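Local coordinates for Lmo2125 protein (Listeria monocytogenes serovar 1/2a, PDB 5TU0), which binds maltose as the extracellular solute-binding lipoprotein of what is probably a membrane sugar uptake system, at residues E310-L315 with D319-K324; Y22-K27 with V38-K43; K122-K127 with K232-L237; Y176-E181 with P341-P346; D70-L75 with G275-N280. The protein carries 2 engineered substitutions. One frame throughout, in Å; residues are numbered along the deposited sequence. Where two conformers were deposited one is given.

Interaction 1. Residues E310-L315 with D319-K324; sequences EVPANL and DTAKSK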
# COMPACT_ATOMS: atom_id res chain seq x y z
N GLU A 310 4.58 -9.48 8.74
CA GLU A 310 3.57 -8.72 7.99
C GLU A 310 2.36 -8.57 8.89
O GLU A 310 1.97 -9.50 9.57
CB GLU A 310 3.28 -9.37 6.65
CG GLU A 310 4.53 -9.32 5.77
CD GLU A 310 4.26 -9.56 4.32
OE1 GLU A 310 3.46 -8.82 3.74
OE2 GLU A 310 4.89 -10.47 3.74
N VAL A 311 1.77 -7.38 8.88
CA VAL A 311 0.66 -7.06 9.76
C VAL A 311 -0.64 -7.73 9.34
O VAL A 311 -1.09 -7.54 8.21
CB VAL A 311 0.47 -5.54 9.86
CG1 VAL A 311 -0.66 -5.21 10.82
CG2 VAL A 311 1.78 -4.89 10.31
N PRO A 312 -1.26 -8.50 10.24
CA PRO A 312 -2.50 -9.19 9.90
C PRO A 312 -3.71 -8.29 9.67
O PRO A 312 -3.85 -7.27 10.32
CB PRO A 312 -2.79 -10.07 11.12
CG PRO A 312 -1.58 -10.05 11.95
CD PRO A 312 -0.79 -8.84 11.60
N ALA A 313 -4.58 -8.74 8.77
CA ALA A 313 -5.85 -8.07 8.49
C ALA A 313 -6.86 -8.40 9.59
O ALA A 313 -7.62 -7.54 10.01
CB ALA A 313 -6.39 -8.51 7.14
N ASN A 314 -6.87 -9.65 10.04
CA ASN A 314 -7.79 -10.11 11.10
C ASN A 314 -7.53 -9.25 12.34
O ASN A 314 -6.40 -9.16 12.80
CB ASN A 314 -7.56 -11.62 11.38
CG ASN A 314 -8.47 -12.18 12.46
OD1 ASN A 314 -8.53 -11.63 13.56
ND2 ASN A 314 -9.14 -13.30 12.17
N LEU A 315 -8.58 -8.59 12.84
CA LEU A 315 -8.43 -7.66 13.97
C LEU A 315 -7.95 -8.31 15.27
O LEU A 315 -7.15 -7.71 15.99
CB LEU A 315 -9.73 -6.89 14.22
CG LEU A 315 -10.17 -5.98 13.07
CD1 LEU A 315 -11.55 -5.39 13.33
CD2 LEU A 315 -9.16 -4.87 12.82
N ASP A 319 -4.41 -7.08 16.95
CA ASP A 319 -4.21 -6.67 18.35
C ASP A 319 -3.05 -7.45 18.97
O ASP A 319 -2.21 -6.87 19.67
CB ASP A 319 -5.47 -6.90 19.20
CG ASP A 319 -6.57 -5.89 18.91
OD1 ASP A 319 -6.32 -4.88 18.21
OD2 ASP A 319 -7.70 -6.09 19.41
N THR A 320 -3.00 -8.76 18.72
CA THR A 320 -1.90 -9.57 19.22
C THR A 320 -0.56 -9.06 18.65
O THR A 320 0.44 -9.00 19.36
CB THR A 320 -2.08 -11.06 18.85
OG1 THR A 320 -3.29 -11.56 19.42
CG2 THR A 320 -0.90 -11.89 19.36
N ALA A 321 -0.55 -8.68 17.38
CA ALA A 321 0.68 -8.17 16.76
C ALA A 321 1.12 -6.88 17.42
O ALA A 321 2.30 -6.71 17.71
CB ALA A 321 0.51 -7.99 15.26
N LYS A 322 0.15 -5.99 17.66
CA LYS A 322 0.40 -4.71 18.33
C LYS A 322 1.04 -4.88 19.72
O LYS A 322 1.93 -4.10 20.10
CB LYS A 322 -0.90 -3.91 18.46
CG LYS A 322 -0.73 -2.54 19.11
CD LYS A 322 -2.02 -1.74 19.15
CE LYS A 322 -1.80 -0.43 19.91
NZ LYS A 322 -2.97 0.50 19.87
N SER A 323 0.59 -5.90 20.46
CA SER A 323 1.11 -6.19 21.80
C SER A 323 2.58 -6.60 21.82
O SER A 323 3.22 -6.54 22.87
CB SER A 323 0.27 -7.30 22.44
OG SER A 323 -1.08 -6.91 22.55
N LYS A 324 3.12 -7.01 20.67
CA LYS A 324 4.55 -7.41 20.57
C LYS A 324 5.45 -6.19 20.67
O LYS A 324 6.65 -6.31 20.83
CB LYS A 324 4.87 -8.13 19.25
CG LYS A 324 4.05 -9.38 18.95
CD LYS A 324 4.14 -10.45 20.01
CE LYS A 324 3.33 -11.65 19.58
NZ LYS A 324 3.34 -12.72 20.61

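Interaction 2. Residues Y22-K27 with V38-K43; sequences YVNKIK and VKVVEK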
# COMPACT_ATOMS: atom_id res chain seq x y z
N TYR A 22 5.62 -20.54 5.66
CA TYR A 22 4.42 -20.27 6.43
C TYR A 22 3.29 -21.20 6.02
O TYR A 22 2.66 -21.82 6.89
CB TYR A 22 3.99 -18.80 6.26
CG TYR A 22 2.58 -18.54 6.68
CD1 TYR A 22 2.22 -18.55 8.02
CD2 TYR A 22 1.58 -18.27 5.72
CE1 TYR A 22 0.90 -18.32 8.41
CE2 TYR A 22 0.27 -18.04 6.10
CZ TYR A 22 -0.06 -18.06 7.45
OH TYR A 22 -1.37 -17.83 7.85
N VAL A 23 3.04 -21.30 4.72
CA VAL A 23 1.99 -22.18 4.23
C VAL A 23 2.30 -23.65 4.63
O VAL A 23 1.39 -24.38 5.08
CB VAL A 23 1.73 -22.01 2.72
CG1 VAL A 23 0.76 -23.07 2.19
CG2 VAL A 23 1.16 -20.62 2.45
N ASN A 24 3.55 -24.06 4.50
CA ASN A 24 3.95 -25.43 4.89
C ASN A 24 3.74 -25.69 6.38
O ASN A 24 3.30 -26.79 6.75
CB ASN A 24 5.38 -25.77 4.46
CG ASN A 24 5.46 -26.16 3.00
OD1 ASN A 24 4.52 -26.73 2.44
ND2 ASN A 24 6.59 -25.88 2.37
N LYS A 25 4.03 -24.70 7.21
CA LYS A 25 3.80 -24.83 8.64
C LYS A 25 2.31 -25.02 8.98
O LYS A 25 1.97 -25.91 9.75
CB LYS A 25 4.31 -23.60 9.41
CG LYS A 25 4.25 -23.76 10.92
CD LYS A 25 4.92 -22.60 11.64
CE LYS A 25 5.42 -22.97 13.03
NZ LYS A 25 6.64 -23.80 12.97
N ILE A 26 1.43 -24.22 8.39
CA ILE A 26 0.01 -24.29 8.74
C ILE A 26 -0.85 -25.29 7.98
O ILE A 26 -1.95 -25.60 8.43
CB ILE A 26 -0.68 -22.91 8.64
CG1 ILE A 26 -0.84 -22.46 7.17
CG2 ILE A 26 0.09 -21.89 9.46
CD1 ILE A 26 -1.70 -21.22 6.98
N LYS A 27 -0.39 -25.82 6.85
CA LYS A 27 -1.27 -26.68 6.04
C LYS A 27 -1.71 -27.98 6.74
O LYS A 27 -2.81 -28.46 6.51
CB LYS A 27 -0.65 -27.02 4.70
CG LYS A 27 0.50 -28.00 4.76
CD LYS A 27 1.07 -28.22 3.38
CE LYS A 27 2.06 -29.36 3.39
NZ LYS A 27 2.79 -29.42 2.10
N VAL A 38 -3.00 -30.82 0.67
CA VAL A 38 -2.68 -29.51 0.15
C VAL A 38 -1.32 -29.60 -0.55
O VAL A 38 -0.36 -30.08 0.03
CB VAL A 38 -2.60 -28.45 1.27
CG1 VAL A 38 -2.11 -27.11 0.73
CG2 VAL A 38 -3.95 -28.29 1.95
N LYS A 39 -1.29 -29.18 -1.81
CA LYS A 39 -0.07 -29.13 -2.61
C LYS A 39 0.37 -27.67 -2.61
O LYS A 39 -0.40 -26.79 -3.03
CB LYS A 39 -0.36 -29.60 -4.03
CG LYS A 39 0.80 -29.50 -5.01
CD LYS A 39 0.36 -29.93 -6.40
CE LYS A 39 1.47 -29.77 -7.42
NZ LYS A 39 1.07 -30.33 -8.74
N VAL A 40 1.58 -27.41 -2.14
CA VAL A 40 2.10 -26.05 -2.08
C VAL A 40 3.08 -25.81 -3.23
O VAL A 40 4.04 -26.54 -3.39
CB VAL A 40 2.82 -25.78 -0.74
CG1 VAL A 40 3.31 -24.34 -0.67
CG2 VAL A 40 1.88 -26.07 0.43
N VAL A 41 2.80 -24.79 -4.03
CA VAL A 41 3.69 -24.43 -5.14
C VAL A 41 4.21 -23.01 -4.90
O VAL A 41 3.48 -22.15 -4.38
CB VAL A 41 3.02 -24.55 -6.52
CG1 VAL A 41 2.57 -25.98 -6.76
CG2 VAL A 41 1.84 -23.62 -6.66
N GLU A 42 5.46 -22.78 -5.25
CA GLU A 42 6.07 -21.47 -5.09
C GLU A 42 6.14 -20.80 -6.45
O GLU A 42 6.62 -21.39 -7.43
CB GLU A 42 7.46 -21.57 -4.46
CG GLU A 42 8.10 -20.21 -4.14
CD GLU A 42 8.56 -19.42 -5.37
OE1 GLU A 42 9.03 -20.07 -6.32
OE2 GLU A 42 8.47 -18.15 -5.38
N LYS A 43 5.66 -19.56 -6.52
CA LYS A 43 5.72 -18.79 -7.75
C LYS A 43 5.47 -17.32 -7.44
O LYS A 43 4.65 -16.99 -6.60
CB LYS A 43 4.69 -19.32 -8.75
CG LYS A 43 4.73 -18.67 -10.13
CD LYS A 43 3.88 -19.49 -11.10
CE LYS A 43 3.68 -18.80 -12.43
NZ LYS A 43 4.94 -18.63 -13.18

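Interaction 3. Residues K122-K127 with K232-L237; sequences KDLLDK and KAAAIL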
# COMPACT_ATOMS: atom_id res chain seq x y z
N LYS A 122 17.39 6.86 14.98
CA LYS A 122 17.52 7.09 16.41
C LYS A 122 18.90 7.63 16.81
O LYS A 122 19.05 8.19 17.91
CB LYS A 122 17.19 5.83 17.21
CG LYS A 122 15.79 5.28 16.99
CD LYS A 122 15.50 4.17 17.99
CE LYS A 122 14.12 3.60 17.82
NZ LYS A 122 13.91 2.53 18.82
N ASP A 123 19.91 7.47 15.96
CA ASP A 123 21.24 8.05 16.23
C ASP A 123 21.30 9.54 15.89
O ASP A 123 22.24 10.23 16.29
CB ASP A 123 22.35 7.32 15.46
CG ASP A 123 22.62 5.92 15.98
OD1 ASP A 123 22.23 5.62 17.13
OD2 ASP A 123 23.26 5.13 15.25
N LEU A 124 20.29 10.05 15.18
CA LEU A 124 20.23 11.47 14.80
C LEU A 124 19.17 12.29 15.55
O LEU A 124 19.36 13.50 15.78
CB LEU A 124 19.96 11.58 13.30
CG LEU A 124 20.98 10.91 12.39
CD1 LEU A 124 20.52 10.96 10.94
CD2 LEU A 124 22.35 11.57 12.57
N LEU A 125 18.05 11.64 15.88
CA LEU A 125 16.95 12.28 16.60
C LEU A 125 16.65 11.61 17.94
O LEU A 125 16.73 10.38 18.05
CB LEU A 125 15.67 12.23 15.75
CG LEU A 125 15.73 12.91 14.38
CD1 LEU A 125 14.39 12.76 13.64
CD2 LEU A 125 16.09 14.37 14.55
N ASP A 126 16.27 12.43 18.92
CA ASP A 126 15.91 11.97 20.27
C ASP A 126 14.58 11.25 20.29
O ASP A 126 14.33 10.44 21.17
CB ASP A 126 15.83 13.13 21.26
CG ASP A 126 17.15 13.81 21.48
OD1 ASP A 126 18.21 13.17 21.26
OD2 ASP A 126 17.14 14.98 21.91
N LYS A 127 13.71 11.59 19.34
CA LYS A 127 12.41 10.93 19.22
C LYS A 127 11.80 11.17 17.84
O LYS A 127 12.24 12.05 17.10
CB LYS A 127 11.46 11.44 20.28
CG LYS A 127 11.20 12.94 20.25
CD LYS A 127 10.28 13.29 21.40
CE LYS A 127 10.06 14.78 21.54
NZ LYS A 127 9.22 15.06 22.75
N LYS A 232 22.43 10.56 6.55
CA LYS A 232 22.35 11.98 6.14
C LYS A 232 20.93 12.55 6.15
O LYS A 232 20.75 13.77 6.06
CB LYS A 232 22.99 12.13 4.77
CG LYS A 232 24.45 11.70 4.74
CD LYS A 232 25.03 11.77 3.35
CE LYS A 232 26.50 11.41 3.37
NZ LYS A 232 27.09 11.56 2.02
N ALA A 233 19.92 11.67 6.20
CA ALA A 233 18.52 12.09 6.33
C ALA A 233 18.04 11.56 7.67
O ALA A 233 18.23 10.38 7.98
CB ALA A 233 17.67 11.52 5.20
N ALA A 234 17.43 12.43 8.47
CA ALA A 234 16.96 12.06 9.82
C ALA A 234 15.63 11.32 9.83
O ALA A 234 15.40 10.47 10.71
CB ALA A 234 16.87 13.30 10.69
N ALA A 235 14.76 11.64 8.87
CA ALA A 235 13.44 11.04 8.78
C ALA A 235 12.94 11.03 7.35
O ALA A 235 13.14 12.00 6.59
CB ALA A 235 12.46 11.80 9.68
N ILE A 236 12.28 9.94 6.96
CA ILE A 236 11.75 9.84 5.62
C ILE A 236 10.44 9.09 5.61
O ILE A 236 10.16 8.29 6.52
CB ILE A 236 12.71 9.06 4.65
CG1 ILE A 236 12.89 7.59 5.08
CG2 ILE A 236 14.07 9.71 4.58
CD1 ILE A 236 13.67 6.76 4.08
N LEU A 237 9.65 9.34 4.58
CA LEU A 237 8.40 8.62 4.35
C LEU A 237 8.80 7.34 3.64
O LEU A 237 9.63 7.38 2.75
CB LEU A 237 7.49 9.48 3.48
CG LEU A 237 6.06 9.04 3.22
CD1 LEU A 237 5.31 8.85 4.52
CD2 LEU A 237 5.39 10.08 2.35

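Interaction 4. Residues Y176-E181 with P341-P346; sequences YVFGDE and PMPNIP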
# COMPACT_ATOMS: atom_id res chain seq x y z
N TYR A 176 -9.24 13.85 -3.01
CA TYR A 176 -9.61 12.44 -3.20
C TYR A 176 -9.43 12.11 -4.67
O TYR A 176 -9.43 13.00 -5.52
CB TYR A 176 -11.05 12.15 -2.72
CG TYR A 176 -12.12 12.99 -3.41
CD1 TYR A 176 -12.73 12.54 -4.58
CD2 TYR A 176 -12.51 14.23 -2.90
CE1 TYR A 176 -13.70 13.29 -5.21
CE2 TYR A 176 -13.47 14.99 -3.54
CZ TYR A 176 -14.07 14.51 -4.69
OH TYR A 176 -15.02 15.25 -5.34
N VAL A 177 -9.29 10.82 -4.99
CA VAL A 177 -9.16 10.40 -6.38
C VAL A 177 -10.54 10.40 -7.06
O VAL A 177 -10.78 11.22 -7.96
CB VAL A 177 -8.53 9.01 -6.50
CG1 VAL A 177 -8.46 8.60 -7.96
CG2 VAL A 177 -7.14 8.99 -5.85
N PHE A 178 -11.42 9.48 -6.65
CA PHE A 178 -12.79 9.38 -7.17
C PHE A 178 -13.83 9.53 -6.04
O PHE A 178 -13.66 9.00 -4.95
CB PHE A 178 -13.03 8.04 -7.89
CG PHE A 178 -12.14 7.79 -9.07
CD1 PHE A 178 -11.97 8.76 -10.07
CD2 PHE A 178 -11.54 6.55 -9.25
CE1 PHE A 178 -11.19 8.50 -11.18
CE2 PHE A 178 -10.74 6.30 -10.35
CZ PHE A 178 -10.57 7.27 -11.31
N GLY A 179 -14.91 10.25 -6.32
CA GLY A 179 -16.00 10.44 -5.35
C GLY A 179 -16.77 9.15 -5.06
O GLY A 179 -16.47 8.10 -5.63
N ASP A 180 -17.77 9.24 -4.19
CA ASP A 180 -18.56 8.09 -3.73
C ASP A 180 -17.62 6.97 -3.24
O ASP A 180 -17.69 5.83 -3.69
CB ASP A 180 -19.52 7.58 -4.82
CG ASP A 180 -20.54 8.62 -5.26
OD1 ASP A 180 -20.67 9.67 -4.58
OD2 ASP A 180 -21.23 8.40 -6.28
N GLU A 181 -16.73 7.34 -2.32
CA GLU A 181 -15.74 6.42 -1.73
C GLU A 181 -14.92 5.62 -2.76
O GLU A 181 -14.68 4.42 -2.60
CB GLU A 181 -16.40 5.48 -0.70
CG GLU A 181 -16.97 6.21 0.52
CD GLU A 181 -17.61 5.28 1.55
OE1 GLU A 181 -17.49 4.03 1.44
OE2 GLU A 181 -18.25 5.81 2.48
N PRO A 341 -8.68 2.93 1.09
CA PRO A 341 -8.38 2.05 -0.03
C PRO A 341 -8.19 2.82 -1.34
O PRO A 341 -8.90 3.80 -1.59
CB PRO A 341 -9.64 1.16 -0.14
CG PRO A 341 -10.29 1.24 1.17
CD PRO A 341 -9.94 2.56 1.77
N MET A 342 -7.23 2.38 -2.14
CA MET A 342 -7.03 2.92 -3.45
C MET A 342 -8.23 2.43 -4.26
O MET A 342 -8.64 1.28 -4.10
CB MET A 342 -5.76 2.34 -4.06
CG MET A 342 -5.44 2.80 -5.47
SD MET A 342 -4.05 1.96 -6.24
CE MET A 342 -2.73 2.34 -5.08
N PRO A 343 -8.81 3.29 -5.13
CA PRO A 343 -9.92 2.78 -5.96
C PRO A 343 -9.50 1.55 -6.74
O PRO A 343 -8.36 1.50 -7.24
CB PRO A 343 -10.20 3.96 -6.92
CG PRO A 343 -9.73 5.17 -6.17
CD PRO A 343 -8.54 4.72 -5.39
N ASN A 344 -10.38 0.54 -6.82
CA ASN A 344 -10.08 -0.71 -7.53
C ASN A 344 -10.85 -0.83 -8.85
O ASN A 344 -10.81 -1.87 -9.50
CB ASN A 344 -10.30 -1.91 -6.61
CG ASN A 344 -11.74 -2.08 -6.18
OD1 ASN A 344 -12.64 -1.36 -6.63
ND2 ASN A 344 -11.97 -3.02 -5.29
N ILE A 345 -11.55 0.24 -9.23
CA ILE A 345 -12.27 0.27 -10.49
C ILE A 345 -11.27 0.47 -11.64
O ILE A 345 -10.18 1.04 -11.43
CB ILE A 345 -13.39 1.34 -10.50
CG1 ILE A 345 -12.83 2.76 -10.34
CG2 ILE A 345 -14.41 1.03 -9.40
CD1 ILE A 345 -13.89 3.84 -10.54
N PRO A 346 -11.62 0.01 -12.85
CA PRO A 346 -10.71 0.09 -14.00
C PRO A 346 -10.14 1.47 -14.31
O PRO A 346 -8.96 1.58 -14.67
CB PRO A 346 -11.60 -0.36 -15.17
CG PRO A 346 -12.60 -1.25 -14.54
CD PRO A 346 -12.92 -0.58 -13.24
O HOH W 1 -11.49 3.91 -2.11

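Interaction 5. Residues D70-L75 with G275-N280; sequences DRIGSL and GWVVSN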
# COMPACT_ATOMS: atom_id res chain seq x y z
N ASP A 70 -5.11 -3.92 -4.67
CA ASP A 70 -5.40 -3.08 -5.84
C ASP A 70 -5.79 -3.80 -7.15
O ASP A 70 -6.35 -3.16 -8.06
CB ASP A 70 -4.27 -2.06 -6.09
CG ASP A 70 -2.91 -2.70 -6.39
OD1 ASP A 70 -2.82 -3.88 -6.79
OD2 ASP A 70 -1.90 -1.97 -6.22
N ARG A 71 -5.50 -5.10 -7.23
CA ARG A 71 -5.81 -5.96 -8.39
C ARG A 71 -7.01 -6.89 -8.21
O ARG A 71 -7.48 -7.47 -9.18
CB ARG A 71 -4.59 -6.84 -8.69
CG ARG A 71 -3.43 -6.10 -9.32
CD ARG A 71 -3.60 -6.12 -10.83
NE ARG A 71 -3.21 -7.43 -11.38
CZ ARG A 71 -3.53 -7.88 -12.60
NH1 ARG A 71 -3.09 -9.08 -12.99
NH2 ARG A 71 -4.29 -7.16 -13.42
N ILE A 72 -7.50 -7.07 -6.99
CA ILE A 72 -8.58 -8.05 -6.74
C ILE A 72 -9.87 -7.73 -7.47
O ILE A 72 -10.45 -8.60 -8.11
CB ILE A 72 -8.81 -8.26 -5.23
CG1 ILE A 72 -7.57 -8.93 -4.63
CG2 ILE A 72 -10.05 -9.12 -4.98
CD1 ILE A 72 -7.59 -9.12 -3.12
N GLY A 73 -10.30 -6.48 -7.38
CA GLY A 73 -11.51 -6.04 -8.08
C GLY A 73 -11.43 -6.29 -9.57
O GLY A 73 -12.34 -6.86 -10.18
N SER A 74 -10.32 -5.88 -10.16
CA SER A 74 -10.12 -6.07 -11.60
C SER A 74 -10.12 -7.54 -12.04
O SER A 74 -10.69 -7.89 -13.07
CB SER A 74 -8.82 -5.42 -12.05
OG SER A 74 -8.57 -5.76 -13.39
N LEU A 75 -9.45 -8.40 -11.26
CA LEU A 75 -9.40 -9.81 -11.62
C LEU A 75 -10.78 -10.43 -11.45
O LEU A 75 -11.16 -11.35 -12.18
CB LEU A 75 -8.35 -10.55 -10.78
CG LEU A 75 -6.90 -10.13 -11.10
CD1 LEU A 75 -5.94 -10.56 -10.01
CD2 LEU A 75 -6.47 -10.67 -12.45
N GLY A 275 -4.75 -10.05 -0.08
CA GLY A 275 -5.84 -10.95 0.25
C GLY A 275 -5.60 -12.30 -0.41
O GLY A 275 -4.79 -12.44 -1.34
N TRP A 276 -6.30 -13.31 0.10
CA TRP A 276 -6.29 -14.62 -0.50
C TRP A 276 -7.45 -14.65 -1.50
O TRP A 276 -8.54 -14.13 -1.21
CB TRP A 276 -6.47 -15.70 0.57
CG TRP A 276 -5.24 -15.99 1.33
CD1 TRP A 276 -4.85 -15.44 2.51
CD2 TRP A 276 -4.24 -16.94 0.97
NE1 TRP A 276 -3.65 -16.01 2.92
CE2 TRP A 276 -3.25 -16.91 1.98
CE3 TRP A 276 -4.08 -17.81 -0.11
CZ2 TRP A 276 -2.12 -17.74 1.94
CZ3 TRP A 276 -2.95 -18.62 -0.15
CH2 TRP A 276 -1.99 -18.58 0.87
N VAL A 277 -7.21 -15.23 -2.67
CA VAL A 277 -8.21 -15.30 -3.72
C VAL A 277 -8.34 -16.72 -4.24
O VAL A 277 -7.42 -17.53 -4.06
CB VAL A 277 -7.89 -14.34 -4.87
CG1 VAL A 277 -7.77 -12.91 -4.34
CG2 VAL A 277 -6.61 -14.72 -5.62
N VAL A 278 -9.49 -17.02 -4.86
CA VAL A 278 -9.80 -18.35 -5.40
C VAL A 278 -9.96 -18.26 -6.91
O VAL A 278 -10.68 -17.41 -7.41
CB VAL A 278 -11.10 -18.91 -4.81
CG1 VAL A 278 -11.46 -20.26 -5.43
CG2 VAL A 278 -11.00 -19.01 -3.30
N SER A 279 -9.26 -19.14 -7.63
CA SER A 279 -9.39 -19.20 -9.08
C SER A 279 -10.84 -19.51 -9.47
O SER A 279 -11.45 -20.42 -8.92
CB SER A 279 -8.48 -20.31 -9.62
OG SER A 279 -8.72 -20.55 -10.99
N ASN A 280 -11.39 -18.74 -10.42
CA ASN A 280 -12.76 -18.99 -10.88
C ASN A 280 -12.82 -20.27 -11.72
O ASN A 280 -13.91 -20.77 -11.99
CB ASN A 280 -13.28 -17.80 -11.70
CG ASN A 280 -14.81 -17.73 -11.74
OD1 ASN A 280 -15.51 -18.29 -10.89
ND2 ASN A 280 -15.32 -16.99 -12.71

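Interaction 1. Residues E310-L315 with D319-K324
Leu315 and Asp319 meet through their backbones: Asp319 N donates to Leu315 O at 3.0 Å, with an N-H...O angle of 160°. Donor and acceptor lie four residues apart, which makes this an i to i+4 alpha-helical bond near the start of helix 315-323, and it is the single hydrogen bond joining the two segments. Another of the same kind, from Ser323 N to Asp319 O at 3.1 Å, continues the pattern one turn on; Ser323 OG also donates to Asp319 O, from the opposite face of the carbonyl plane.

A polar but unbonded approach comes with it. The side chain of Asp319 runs back along the helix surface, its CG placed beside the backbone N by chi1 of -73°, which brings Asp319 CG to 3.5 Å from Leu315 O. Both carboxylate oxygens lie a little farther from that carbonyl, neither singled out, an approach that, oxygen to oxygen, would probably be unfavourable if anything; the residue is exposed.

The apolar part is small and buried. Pro312 CD meets the methyl of Ala321 at 4.0 Å. Tyr305 of helix 298-308 also touches Ala321.

Hydrogen bonds to neighbouring residues fix the turn between the two. Arg318 holds Pro312 O with NE and Ala313 O with NH2, while Asn314 OD1 accepts from Ala317 N and Asn314 ND2 donates to Thr296 O. The arrangement is a helix N-cap, made by Asn314: the weakly bonded strand 311-312, antiparallel to 105-121, is followed after two residues by a helix whose Ala321 returns to Pro312.

Interaction 2. Residues Y22-K27 with V38-K43
Val40 is overlapped through its CG2 methyl by three side chains of the helix. Val23 CG1 lies 3.7 Å from Val40 CG2, the two valines lying side by side and pointing opposite ways; Asn24 OD1 comes to 3.4 Å from the same methyl; and Lys27 CD reaches it at 3.7 Å. The methyl therefore has a hydrocarbon branch, an amide oxygen and a lysine chain around it.

Lys27 takes an uncommon route to this place. Its chi1 of 72° sets CG between the backbone N and the carbonyl carbon, and the chain is extended beyond, running across the helix, over Val40, toward Asn24. Near its root, Lys27 CB is 4.2 Å from Val38 CB. At its end, Lys27 NZ donates to Asn24 OD1 at 3.2 Å, three residues earlier in the same helix; the donor is tilted 31° from the carbonyl plane. Lys27 NZ also stands 3.8 Å from Val38 O, too long to count as a bond.

The backbones explain the pattern. Helix 22-27 and strand 38-42 run antiparallel, at 174°, with axes 9.5 Å apart, and Val38 and Val40, two apart, both point to the helix. Strand 10-15 pairs in parallel with 37-42, making a beta-alpha-beta unit whose crossover is helix 17-34; Val13 touches both Val23 and Val38.

The chemistry is graded: aliphatic where Val23 is buried, mixed where the partly exposed Asn24 and Lys27 lie. The lysine's methylenes complete the packing while its ammonium is drawn to an amide oxygen, which would lower the cost of laying a charged chain across valines.

Interaction 3. Residues K122-K127 with K232-L237
Near-identical torsions in Leu124 and Leu125 deliver both side chains to Ala234. Each has chi1 close to -60°, putting CG beside the backbone N, and chi2 close to 180°, which stretches CD1 as far from the main chain as it can go. The two leucines nevertheless arrive from different directions, about 98° apart as measured at Ala234 CB between Leu124 CD1 and Leu125 CG.

Leu124 uses the tip of its CD1 branch. Leu124 CD1 lies 3.8 Å from Ala233 O and 3.9 Å from Ala234 CA, so it packs mostly on the peptide backbone, with Ala234 CB slightly farther away at 4.3 Å. Leu125 instead sets its branch point over the alanine methyl: Leu125 CG is 3.9 Å from Ala234 CB, with Leu125 CD1 and CD2 both on the same side of that methyl, at 3.9 and 4.1 Å. Leu125 CD1 also touches Ala234 O at 3.9 Å. The contact is wholly van der Waals, and the small alanine lets both leucines close on one residue.

Around it, Ala234 bonds through its backbone to Asn121 at the end of strand 105-121, and Phe144 touches its side chain. Strand 235-238 starts directly afterwards, antiparallel to 105-121 and parallel to 156-157, while helix 217-229 covers Ala233 and Ile236; the leucines lie on the loop that follows strand 105-121.

Interaction 4. Residues Y176-E181 with P341-P346
Phe178 and Pro343 make the tight part of the contact. Pro343 CB sits near the plane of the Phe178 ring, at its edge, 3.7 Å from CD2. Ile345 approaches that same corner obliquely, its CD1 3.8 Å from Phe178 CD2; chi1 of 63° swings its CG1 branch toward the ring. Val177 bridges proline and ring: Val177 CB rests 4.0 Å from Pro343 CG, and Val177 CG1 stands 3.8 Å above the centre of the Phe178 ring, so one residue packs both on the proline and on a ring face.

The other side is looser and polar. Between Glu181 and Pro341 the segments are joined through a water, which donates to Pro341 O at 2.6 Å and, at the longer distance of 3.3 Å, to Glu181 O. Lys98 NZ also donates to Glu181 O.

Val351 of helix 348-363 backs both Val177 and Phe178. Next to the packed proline, Met342 turns away and touches Tyr164, one of the residues that line the sugar pocket, and Pro343 itself is about 11 Å from a bound glucose unit. This is loop packing close to the sugar pocket of a solute-binding protein, probably second-shell to it through Met342 and Tyr164.

Interaction 5. Residues D70-L75 with G275-N280
Ile72 meets Val277 through one pair of branches: Ile72 CD1 and Ile72 CG1 each lie 4.0 Å from Val277 CG1. The same Ile72 CD1 reaches 4.2 Å from Gly275 CA, where the strand presents bare backbone. Chi1 of -67° carries the CG1 branch of Ile72 beside its backbone N, and on the strand chi1 of -57° likewise sets Val277 CG1 beside its own N, the two side chains crossing at a slant. All three residues are buried, and the contact is purely apolar.

Gly275 and Val277, two apart, share one face of strand 272-278, and helix 69-77 lies over that face. This is helix-on-sheet packing in the alpha/beta lobe of a periplasmic-binding-protein fold: strand 64-68, which leads into the helix, pairs antiparallel with 272-278, through Ser67 to Gly275 and Met65 to Val277.

Farther out, Leu81 touches Val277 and Leu75. Leu75 CD2 lies 3.7 Å above one face of the Arg71 guanidinium, toward its rim. Trp276 points the other way, against helix 285-295, with its ring edge-to-face with that of Trp291. At the helix start Asp70, a sugar-pocket residue, makes a weak hydrogen bond through OD2 to glucose O3.

Interactions 4 and 5 are the buried contacts, almost entirely apolar, and they touch each other: Met342 SD lies 4.0 Å from Asp70 CB, linking the 341-346 loop to the helix carrying Asp70, which bonds weakly to the sugar. Interactions 1, 2 and 3 are partly buried, and polar chemistry enters in two of them, a helical backbone bond in 1 and a lysine-amide pair in 2, while 3 stays apolar. Interactions 1, 3 and 5 reach one mixed sheet at different strands; interaction 2 belongs to the separate two-stranded sheet yet touches 5, through Val23 CG2 and Trp276 CH2 at 4.1 Å. Interactions 3 and 5, centres 38 Å apart, lie on opposite sides of the chain's centre.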